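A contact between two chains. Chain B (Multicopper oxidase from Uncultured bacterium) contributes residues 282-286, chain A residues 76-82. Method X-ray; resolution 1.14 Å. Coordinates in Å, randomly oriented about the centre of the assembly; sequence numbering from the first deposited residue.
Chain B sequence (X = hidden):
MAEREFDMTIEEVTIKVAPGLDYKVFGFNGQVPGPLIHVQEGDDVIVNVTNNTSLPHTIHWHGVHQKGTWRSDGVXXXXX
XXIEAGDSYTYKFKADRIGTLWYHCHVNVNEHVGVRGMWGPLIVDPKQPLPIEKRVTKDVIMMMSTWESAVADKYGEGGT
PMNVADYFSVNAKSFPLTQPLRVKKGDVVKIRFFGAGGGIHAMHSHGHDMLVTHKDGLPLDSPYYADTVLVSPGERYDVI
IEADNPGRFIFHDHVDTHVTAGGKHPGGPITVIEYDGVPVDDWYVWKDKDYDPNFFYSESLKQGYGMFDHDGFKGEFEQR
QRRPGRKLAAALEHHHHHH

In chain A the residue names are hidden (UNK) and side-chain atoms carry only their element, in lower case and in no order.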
# COMPACT_ATOMS: atom_id res chain seq x y z
N ASP B 282 -14.20 -35.79 -1.25
CA ASP B 282 -14.01 -36.16 0.15
C ASP B 282 -12.84 -35.43 0.80
O ASP B 282 -12.85 -35.35 2.04
CB ASP B 282 -13.86 -37.69 0.29
CG ASP B 282 -15.08 -38.33 0.92
OD1 ASP B 282 -16.06 -37.75 1.46
OD2 ASP B 282 -15.13 -39.60 0.90
N TRP B 283 -11.89 -34.89 0.03
CA TRP B 283 -10.75 -34.15 0.63
C TRP B 283 -11.03 -32.67 0.70
O TRP B 283 -10.18 -31.93 1.23
CB TRP B 283 -9.45 -34.47 -0.13
CG TRP B 283 -9.59 -34.40 -1.62
CD1 TRP B 283 -9.60 -35.52 -2.44
CD2 TRP B 283 -9.73 -33.24 -2.45
NE1 TRP B 283 -9.75 -35.07 -3.74
CE2 TRP B 283 -9.83 -33.69 -3.78
CE3 TRP B 283 -9.79 -31.85 -2.23
CZ2 TRP B 283 -9.98 -32.85 -4.90
CZ3 TRP B 283 -9.94 -31.04 -3.33
CH2 TRP B 283 -10.04 -31.50 -4.66
N TYR B 284 -12.19 -32.17 0.23
CA TYR B 284 -12.43 -30.72 0.34
C TYR B 284 -12.46 -30.27 1.79
O TYR B 284 -13.21 -30.80 2.60
CB TYR B 284 -13.74 -30.36 -0.40
CG TYR B 284 -14.11 -28.90 -0.27
CD1 TYR B 284 -13.11 -27.93 -0.47
CD2 TYR B 284 -15.42 -28.49 0.05
CE1 TYR B 284 -13.44 -26.61 -0.36
CE2 TYR B 284 -15.71 -27.15 0.17
CZ TYR B 284 -14.72 -26.20 -0.02
OH TYR B 284 -15.01 -24.84 0.07
N VAL B 285 -11.67 -29.21 2.08
CA VAL B 285 -11.43 -28.77 3.47
C VAL B 285 -12.74 -28.39 4.13
O VAL B 285 -12.91 -28.56 5.35
CB VAL B 285 -10.38 -27.62 3.45
CG1 VAL B 285 -10.93 -26.40 2.67
CG2 VAL B 285 -9.99 -27.19 4.84
N TRP B 286 -13.73 -27.89 3.39
CA TRP B 286 -14.98 -27.40 3.97
C TRP B 286 -16.17 -28.29 3.64
O TRP B 286 -17.35 -27.87 3.61
CB TRP B 286 -15.14 -25.93 3.51
CG TRP B 286 -14.64 -24.93 4.51
CD1 TRP B 286 -14.20 -25.13 5.78
CD2 TRP B 286 -14.56 -23.52 4.29
NE1 TRP B 286 -13.84 -23.94 6.37
CE2 TRP B 286 -14.06 -22.93 5.45
CE3 TRP B 286 -14.87 -22.74 3.15
CZ2 TRP B 286 -13.85 -21.55 5.57
CZ3 TRP B 286 -14.68 -21.34 3.24
CH2 TRP B 286 -14.17 -20.80 4.45
N UNK A 76 -4.41 -26.69 -2.79
CA UNK A 76 -4.52 -27.95 -2.07
C UNK A 76 -5.73 -27.88 -1.17
O UNK A 76 -6.04 -26.87 -0.53
c UNK A 76 -2.82 -26.61 -1.10
c UNK A 76 -3.26 -25.87 -2.37
c UNK A 76 -3.20 -28.05 -1.26
N UNK A 77 -6.47 -28.98 -1.07
CA UNK A 77 -7.65 -29.06 -0.21
C UNK A 77 -8.87 -28.34 -0.77
O UNK A 77 -9.95 -28.37 -0.16
N UNK A 78 -8.67 -27.69 -1.94
CA UNK A 78 -9.80 -26.98 -2.56
C UNK A 78 -10.03 -27.50 -3.97
O UNK A 78 -11.18 -27.88 -4.29
c UNK A 78 -9.39 -25.00 -1.07
c UNK A 78 -9.59 -25.44 -2.54
c UNK A 78 -10.78 -24.78 -3.21
N UNK A 79 -8.96 -27.56 -4.78
CA UNK A 79 -9.11 -28.06 -6.17
C UNK A 79 -8.29 -29.31 -6.44
O UNK A 79 -8.57 -29.92 -7.49
c UNK A 79 -9.52 -25.67 -6.86
c UNK A 79 -8.80 -26.97 -7.20
o UNK A 79 -7.41 -26.67 -7.22
N UNK A 80 -7.34 -29.66 -5.54
CA UNK A 80 -6.61 -30.92 -5.70
C UNK A 80 -6.02 -31.32 -4.38
O UNK A 80 -5.93 -30.50 -3.44
o UNK A 80 -3.23 -28.95 -8.22
c UNK A 80 -3.28 -29.81 -7.36
c UNK A 80 -4.35 -29.85 -6.28
c UNK A 80 -5.49 -30.78 -6.75
n UNK A 80 -2.39 -30.81 -7.30
N UNK A 81 -5.57 -32.55 -4.30
CA UNK A 81 -4.61 -32.92 -3.27
C UNK A 81 -3.22 -32.47 -3.72
O UNK A 81 -3.01 -32.33 -4.93
c UNK A 81 -6.24 -36.28 -2.38
n UNK A 81 -6.36 -36.57 -1.09
o UNK A 81 -6.15 -37.09 -3.32
c UNK A 81 -4.72 -34.43 -3.06
c UNK A 81 -6.19 -34.82 -2.80
N UNK A 82 -2.30 -32.21 -2.78
CA UNK A 82 -1.00 -31.70 -3.19
C UNK A 82 -0.19 -32.72 -4.03
O UNK A 82 -0.44 -33.92 -3.99
c UNK A 82 -1.31 -31.51 -0.80
c UNK A 82 -0.27 -31.56 -1.85
c UNK A 82 -2.44 -32.33 -1.31

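Position 76 has three side-chain carbons that close a ring onto the backbone N. Its CA-to-CB bond points away from the chain B stretch, and it makes no contact there. The ring identifies proline: P76(A).

Position 77 has no side-chain atoms. The backbone O of position 77 accepts a hydrogen bond from V285(B) N, with 2.9 Å between N and O. The O of position 77 also lies 3.2 Å from Y284(B) CD1, near the plane of that ring. An ideal CB at position 77 would sit 3.9 Å from V285(B) CB. Phi is positive, 76°, which by itself favours glycine. The residue is G77(A).

Position 78 carries one carbon bearing two more carbons. Its CA-to-CB bond points away from the chain B stretch, but the two outer carbons still have apolar neighbours, Y284(B) and V285(B). The backbone O of position 78 lies at the edge of the W283(B) ring, 3.5 Å from W283(B) CZ3. Branching at CB, with no oxygen, gives valine: V78(A). V78(A) CG1 is 4.3 Å from Y284(B) CE1, and V78(A) CG2 is 4.3 Å from V285(B) CG1.

Position 79 has one carbon carrying one oxygen and one carbon. Its CA-to-CB bond points away from the chain B stretch. The contact comes from the backbone: C of position 79 is 3.3 Å from W283(B) CH2. The residue is threonine, T79(A).

Position 80 has three carbons in a row, the third carrying one oxygen and one nitrogen. Its CA-to-CB bond points away from the chain B stretch. Its backbone makes the contact: N of position 80 is 3.4 Å from W283(B) CH2. The amide identifies glutamine, Q80(A). Q80(A) NE2 donates a hydrogen bond to the backbone O of position 81.

Position 81 has the same make-up. CA-to-CB points sideways, but the end of the side chain comes nearer. Its second carbon lies over the face of the W283(B) five-membered ring, in a CH-pi contact. It is also glutamine, Q81(A). Q81(A) CG is 3.5 Å from that ring's centroid, and Q81(A) CD is 3.4 Å from W283(B) CD1.

Position 82 has three carbons closing a ring onto the backbone N. It is out of reach of the chain B stretch. It is proline, P82(A).

The contact relies largely on the chain A backbone. W283(B) packs its indole against the segment from V78(A) to Q81(A). The G77(A) carbonyl holds V285(B), two residues after W283(B), through the one hydrogen bond between the stretches. Within chain A, G77(A) N bonds to Q80(A) O, tying the two ends of the intervening loop together.

Chain A (76-82) PGVTQQP
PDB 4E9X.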